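Local atomic coordinates of metallo-beta-lactamase family protein (Thermus thermophilus, PDB entry 2ZO4), a protein that belongs to the metallo-beta-lactamase superfamily, binds two zinc ions and probably acts as a hydrolase whose substrate is not known. Residues 240-243 / 244-248; 296-299 / 300-304; 57-60 / 61-64. All blocks are in the same frame, centred on the assembly; numbering follows the deposited sequence.

Interaction 1 of 3, residues 240-243 / 244-248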
# COMPACT_ATOMS: atom_id res chain seq x y z
N VAL A 240 -17.36 6.90 1.72
CA VAL A 240 -15.99 7.08 1.26
C VAL A 240 -15.49 8.51 1.48
O VAL A 240 -14.37 8.71 1.95
CB VAL A 240 -15.83 6.64 -0.22
CG1 VAL A 240 -14.43 6.96 -0.75
CG2 VAL A 240 -16.13 5.16 -0.37
N ARG A 241 -16.33 9.50 1.16
CA ARG A 241 -15.98 10.91 1.37
C ARG A 241 -15.70 11.19 2.84
O ARG A 241 -14.74 11.89 3.17
CB ARG A 241 -17.08 11.85 0.85
CG ARG A 241 -16.76 13.34 1.08
CD ARG A 241 -17.90 14.29 0.69
NE ARG A 241 -18.11 14.37 -0.75
CZ ARG A 241 -17.41 15.14 -1.59
NH1 ARG A 241 -16.43 15.91 -1.14
NH2 ARG A 241 -17.70 15.13 -2.88
N GLN A 242 -16.54 10.62 3.71
CA GLN A 242 -16.42 10.83 5.15
C GLN A 242 -15.11 10.29 5.69
O GLN A 242 -14.42 10.98 6.43
CB GLN A 242 -17.61 10.21 5.90
CG GLN A 242 -17.61 10.47 7.40
CD GLN A 242 -18.77 9.79 8.11
OE1 GLN A 242 -19.92 9.88 7.67
NE2 GLN A 242 -18.47 9.10 9.20
N ARG A 243 -14.77 9.05 5.32
CA ARG A 243 -13.51 8.45 5.76
C ARG A 243 -12.28 9.19 5.21
O ARG A 243 -11.30 9.39 5.93
CB ARG A 243 -13.45 6.96 5.40
CG ARG A 243 -12.26 6.21 6.02
CD ARG A 243 -12.20 6.39 7.54
NE ARG A 243 -10.97 5.85 8.11
CZ ARG A 243 -10.41 6.27 9.25
NH1 ARG A 243 -10.97 7.24 9.96
NH2 ARG A 243 -9.29 5.71 9.67
N ALA A 244 -12.35 9.61 3.95
CA ALA A 244 -11.28 10.40 3.32
C ALA A 244 -11.07 11.72 4.07
O ALA A 244 -9.93 12.14 4.29
CB ALA A 244 -11.59 10.65 1.86
N GLU A 245 -12.17 12.37 4.45
CA GLU A 245 -12.10 13.60 5.24
C GLU A 245 -11.57 13.34 6.65
O GLU A 245 -10.85 14.16 7.20
CB GLU A 245 -13.46 14.31 5.29
CG GLU A 245 -13.87 14.99 3.97
CD GLU A 245 -12.86 16.02 3.48
OE1 GLU A 245 -12.39 16.85 4.30
OE2 GLU A 245 -12.55 16.03 2.27
N GLU A 246 -11.93 12.19 7.23
CA GLU A 246 -11.42 11.78 8.54
C GLU A 246 -9.91 11.53 8.54
O GLU A 246 -9.22 11.88 9.50
CB GLU A 246 -12.15 10.53 9.05
CG GLU A 246 -13.56 10.80 9.60
CD GLU A 246 -14.36 9.54 9.87
OE1 GLU A 246 -13.82 8.41 9.73
OE2 GLU A 246 -15.55 9.67 10.22
N LEU A 247 -9.40 10.94 7.46
CA LEU A 247 -7.97 10.65 7.35
C LEU A 247 -7.15 11.91 7.08
O LEU A 247 -5.99 12.01 7.49
CB LEU A 247 -7.71 9.59 6.27
CG LEU A 247 -8.10 8.16 6.65
CD1 LEU A 247 -8.05 7.24 5.44
CD2 LEU A 247 -7.20 7.64 7.76
N LYS A 248 -7.77 12.86 6.38
CA LYS A 248 -7.22 14.19 6.21
C LYS A 248 -7.00 14.84 7.58
O LYS A 248 -5.90 15.29 7.90
CB LYS A 248 -8.20 15.04 5.41
CG LYS A 248 -7.60 15.77 4.26
CD LYS A 248 -7.50 14.86 3.06
CE LYS A 248 -7.43 15.64 1.78
NZ LYS A 248 -6.10 16.31 1.54
O HOH W 1 -15.31 16.64 1.25

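Interaction 2 of 3, residues 296-299 / 300-304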
# COMPACT_ATOMS: atom_id res chain seq x y z
N LEU A 296 7.85 14.56 8.98
CA LEU A 296 8.94 15.53 9.16
C LEU A 296 9.34 16.21 7.85
O LEU A 296 9.58 17.42 7.82
CB LEU A 296 10.15 14.85 9.80
CG LEU A 296 10.06 14.54 11.29
CD1 LEU A 296 11.07 13.46 11.67
CD2 LEU A 296 10.27 15.81 12.13
N GLU A 297 9.41 15.44 6.77
CA GLU A 297 9.82 15.98 5.47
C GLU A 297 8.72 16.83 4.83
O GLU A 297 9.01 17.75 4.06
CB GLU A 297 10.32 14.87 4.54
CG GLU A 297 11.73 14.37 4.89
CD GLU A 297 12.78 15.48 4.83
OE1 GLU A 297 13.21 15.84 3.72
OE2 GLU A 297 13.20 15.98 5.90
N TYR A 298 7.47 16.52 5.16
CA TYR A 298 6.34 17.35 4.78
C TYR A 298 6.42 18.71 5.47
O TYR A 298 6.23 19.76 4.84
CB TYR A 298 5.03 16.64 5.15
CG TYR A 298 3.77 17.38 4.75
CD1 TYR A 298 3.18 17.16 3.51
CD2 TYR A 298 3.17 18.29 5.62
CE1 TYR A 298 2.03 17.82 3.15
CE2 TYR A 298 2.01 18.97 5.26
CZ TYR A 298 1.45 18.73 4.02
OH TYR A 298 0.30 19.39 3.66
N LEU A 299 6.72 18.69 6.77
CA LEU A 299 6.85 19.91 7.57
C LEU A 299 8.06 20.75 7.14
O LEU A 299 7.99 21.98 7.15
CB LEU A 299 6.95 19.58 9.06
CG LEU A 299 5.68 19.05 9.75
CD1 LEU A 299 5.98 18.62 11.17
CD2 LEU A 299 4.55 20.07 9.71
N ARG A 300 9.14 20.07 6.77
CA ARG A 300 10.37 20.75 6.35
C ARG A 300 10.17 21.45 5.02
O ARG A 300 10.65 22.57 4.83
CB ARG A 300 11.54 19.76 6.28
CG ARG A 300 12.91 20.45 6.26
CD ARG A 300 14.07 19.47 6.45
NE ARG A 300 14.24 18.56 5.32
CZ ARG A 300 14.84 18.87 4.17
NH1 ARG A 300 15.31 20.10 3.96
NH2 ARG A 300 14.94 17.96 3.22
N GLU A 301 9.45 20.81 4.11
CA GLU A 301 9.13 21.39 2.80
C GLU A 301 8.29 22.65 2.95
O GLU A 301 8.48 23.62 2.21
CB GLU A 301 8.44 20.36 1.90
CG GLU A 301 8.38 20.75 0.41
CD GLU A 301 7.21 21.66 0.07
OE1 GLU A 301 6.21 21.68 0.82
OE2 GLU A 301 7.28 22.35 -0.97
N GLU A 302 7.39 22.65 3.93
CA GLU A 302 6.59 23.83 4.25
C GLU A 302 7.39 24.91 4.99
O GLU A 302 6.93 26.04 5.13
CB GLU A 302 5.36 23.44 5.08
CG GLU A 302 4.31 22.67 4.31
CD GLU A 302 3.03 22.45 5.09
OE1 GLU A 302 3.06 22.55 6.34
OE2 GLU A 302 2.00 22.18 4.46
N GLY A 303 8.58 24.55 5.46
CA GLY A 303 9.44 25.49 6.18
C GLY A 303 9.19 25.53 7.68
O GLY A 303 9.89 26.23 8.41
N ALA A 304 8.20 24.77 8.15
CA ALA A 304 7.81 24.76 9.56
C ALA A 304 8.88 24.15 10.46
O ALA A 304 9.00 24.52 11.63
CB ALA A 304 6.48 24.02 9.74
O HOH W 2 4.90 19.81 2.19

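Interaction 3 of 3, residues 57-60 / 61-64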
# COMPACT_ATOMS: atom_id res chain seq x y z
N GLY A 57 -14.77 -23.35 -6.48
CA GLY A 57 -14.54 -24.38 -7.49
C GLY A 57 -13.33 -24.10 -8.37
O GLY A 57 -13.30 -24.50 -9.54
N LEU A 58 -12.34 -23.43 -7.81
CA LEU A 58 -11.19 -22.94 -8.58
C LEU A 58 -9.85 -23.41 -8.01
O LEU A 58 -9.73 -23.72 -6.81
CB LEU A 58 -11.21 -21.41 -8.66
CG LEU A 58 -12.43 -20.73 -9.30
CD1 LEU A 58 -12.48 -19.24 -8.95
CD2 LEU A 58 -12.47 -20.93 -10.82
N CYS A 59 -8.85 -23.47 -8.89
CA CYS A 59 -7.47 -23.77 -8.52
C CYS A 59 -6.65 -22.50 -8.73
O CYS A 59 -7.11 -21.57 -9.39
CB CYS A 59 -6.92 -24.88 -9.42
SG CYS A 59 -7.97 -26.34 -9.56
N PHE A 60 -5.44 -22.47 -8.17
CA PHE A 60 -4.48 -21.39 -8.43
C PHE A 60 -4.32 -21.15 -9.93
O PHE A 60 -4.23 -20.00 -10.37
CB PHE A 60 -3.10 -21.72 -7.84
CG PHE A 60 -3.03 -21.64 -6.34
CD1 PHE A 60 -3.45 -20.49 -5.66
CD2 PHE A 60 -2.49 -22.69 -5.60
CE1 PHE A 60 -3.37 -20.41 -4.27
CE2 PHE A 60 -2.40 -22.62 -4.21
CZ PHE A 60 -2.84 -21.47 -3.54
N GLN A 61 -4.29 -22.24 -10.70
CA GLN A 61 -4.04 -22.18 -12.14
C GLN A 61 -5.18 -21.54 -12.94
O GLN A 61 -4.98 -21.15 -14.09
CB GLN A 61 -3.73 -23.58 -12.69
CG GLN A 61 -2.41 -24.20 -12.21
CD GLN A 61 -2.50 -24.88 -10.85
OE1 GLN A 61 -3.55 -24.88 -10.19
NE2 GLN A 61 -1.40 -25.49 -10.42
N ASP A 62 -6.35 -21.43 -12.32
CA ASP A 62 -7.52 -20.80 -12.95
C ASP A 62 -7.43 -19.27 -12.99
O ASP A 62 -8.08 -18.63 -13.81
CB ASP A 62 -8.82 -21.24 -12.26
CG ASP A 62 -9.12 -22.72 -12.47
OD1 ASP A 62 -8.89 -23.23 -13.59
OD2 ASP A 62 -9.59 -23.37 -11.52
N VAL A 63 -6.63 -18.69 -12.10
CA VAL A 63 -6.51 -17.24 -12.01
C VAL A 63 -5.55 -16.72 -13.08
O VAL A 63 -4.33 -16.83 -12.95
CB VAL A 63 -6.04 -16.76 -10.61
CG1 VAL A 63 -6.10 -15.24 -10.53
CG2 VAL A 63 -6.88 -17.39 -9.51
N LYS A 64 -6.11 -16.15 -14.14
CA LYS A 64 -5.33 -15.76 -15.31
C LYS A 64 -4.95 -14.28 -15.36
O LYS A 64 -4.10 -13.88 -16.15
CB LYS A 64 -6.04 -16.19 -16.60
CG LYS A 64 -6.01 -17.70 -16.88
CD LYS A 64 -4.61 -18.17 -17.28
CE LYS A 64 -4.59 -19.67 -17.59
NZ LYS A 64 -3.24 -20.10 -18.07
O HOH W 3 -11.56 -25.26 -11.50
O HOH W 4 -2.68 -18.81 -12.44

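Interaction 1 of 3, residues 240-243 / 244-248
With chi1 of -171° Arg-243 sets its CG beside its own carbonyl carbon, and the bend at chi2, 54°, swings the rest of the chain forward along the helix until the guanidinium meets Glu-246 and Leu-247. Glu-246 puts its CG beside the backbone N instead, and from there its extended chain leans back over the preceding turn. Its carboxylate oxygens have two partners. Glu-246 OE1 takes the salt bridge from Arg-243 NH1 at 3.1 Å, met on the anti side while lying close to the guanidinium plane; only NH1 takes part, and the two planes are turned 71° apart. Glu-246 OE2 receives Gln-242 NE2, also at 3.1 Å, in a fairly straight bond from above the carboxylate plane. Leu-247 CD2 lies over one face of the same guanidinium, toward the rim, 3.4 Å from Arg-243 NH2. Farther round the helix a water accepts from Arg-241 NH1 and donates weakly to Glu-245 OE2, joining two side chains whose charged atoms stay 5.2 Å apart. Arg-241 also pairs with Asp-223. NE of Arg-243 bonds to the carbonyl oxygen of Leu-193, and NH2 weakly to that of Val-196. Bonded through NE and NH1, and weakly through NH2, with a leucine methyl over part of one face, the guanidinium ties the first turns of helix 240-261 to the loop after strand 185-189, and its charge probably favours the ionised form of Glu-246.

Interaction 2 of 3, residues 296-299 / 300-304
Arg-300 reaches back to Glu-297, the two side chains running side by side, and grips the carboxylate side-on with two nitrogens. NE gives the straighter bond, 2.8 Å to Glu-297 OE2 at 170°, while NH2 meets the syn lone pair of OE1, also at 2.8 Å; the bend of Arg-300 at chi3, 68°, turns that NE edge to the acid, and the two planes stay within 32° of each other. OE2 is held a second time by the hydroxyl of Tyr-314, on the C-terminal hairpin. Glu-301 follows, its OE1 taking a water at 2.7 Å that also donates to the carbonyl oxygen of Tyr-298 and sits over one face of that tyrosine's ring. Glu-302 lies obliquely against the same ring, Glu-302 OE2 3.3 Å from Tyr-298 CE2. Here helix 286-301 runs out in a Schellman motif: Gly-303, with its positive phi, takes the backbone conformation that suits glycine, and its N bonds to the carbonyl oxygen of Arg-300 at 2.9 Å. Ala-304 follows, its N making a weak bond to Leu-299 O and its CB lying 4.4 Å from Leu-299 CD2, before the chain enters strand 305-308.

Interaction 3 of 3, residues 57-60 / 61-64
Phe-60, Asp-62 and Gln-61 carry most of this tight turn, in which the chain leaving helix 43-55 is folded round and led into strand 65-68. Asp-62 is the polar centre. Its chi1 of -67° sets the carboxylate beside its own backbone N, and Asp-62 OD2 then accepts a bond from Cys-59 N at 2.7 Å, nearly straight at 166°. The approach is on the anti side of OD2 and well out of the carboxylate plane. The exchange is reciprocal, since Asp-62 N donates to Cys-59 O at 3.0 Å, reaching that carbonyl from above its plane. The carboxylate of Asp-62 takes the Cys-59 N-H as in one half of a capping box, while the return bond is the ordinary backbone bond of the 3-10 turn. A water donates to both Asp-62 OD2 and Gly-57 O, and Leu-58 CD2 lies 3.8 Å from Asp-62 OD2, so apolar carbon flanks the same oxygen.

Phe-60 contributes mainly through its backbone: its carbonyl oxygen receives Val-63 N at 3.2 Å, the next bond of the turn. Gln-61 bends at chi2, 84°, which folds its amide back over the start of the turn and leaves OE1 3.5 Å from Cys-59 CB.

The ring of Phe-60 leads away from the turn and packs on Leu-49, Glu-50 and Leu-53 of helix 43-55, meeting Phe-81 of helix 79-84 edge-to-face. Val-63 is buried and touches Leu-53 of helix 43-55 and Leu-35 of strand 32-36, Leu-58 rests on Val-33 of that strand, and Lys-64 pairs through its backbone with Val-33 and Arg-88 just before strand 65-68, which runs parallel to strands 32-36 and 88-92.

In the fold
Interaction 3 comes first in the chain, at the surface, in the loop that feeds strand 65-68, an inner strand of the six-stranded sheet, and lies on the opposite side of the chain's centre from interaction 2, their centres about 48 Å apart. Interactions 1 and 2 are closer neighbours, with centres about 23 Å apart and nearest atoms about 7 Å apart. Helix 240-261 relates them: interaction 1 occupies its first turns, while its later residues Leu-255, Leu-258 and Leu-259 pack on 296-299, and both contacts also touch helix 210-222. Of the three, interaction 1 alone comes near the metal site, the side chain of Leu-247 lying about 9 Å from those of the zinc ligands Asp-190 and His-171 and about 13 Å from a zinc ion.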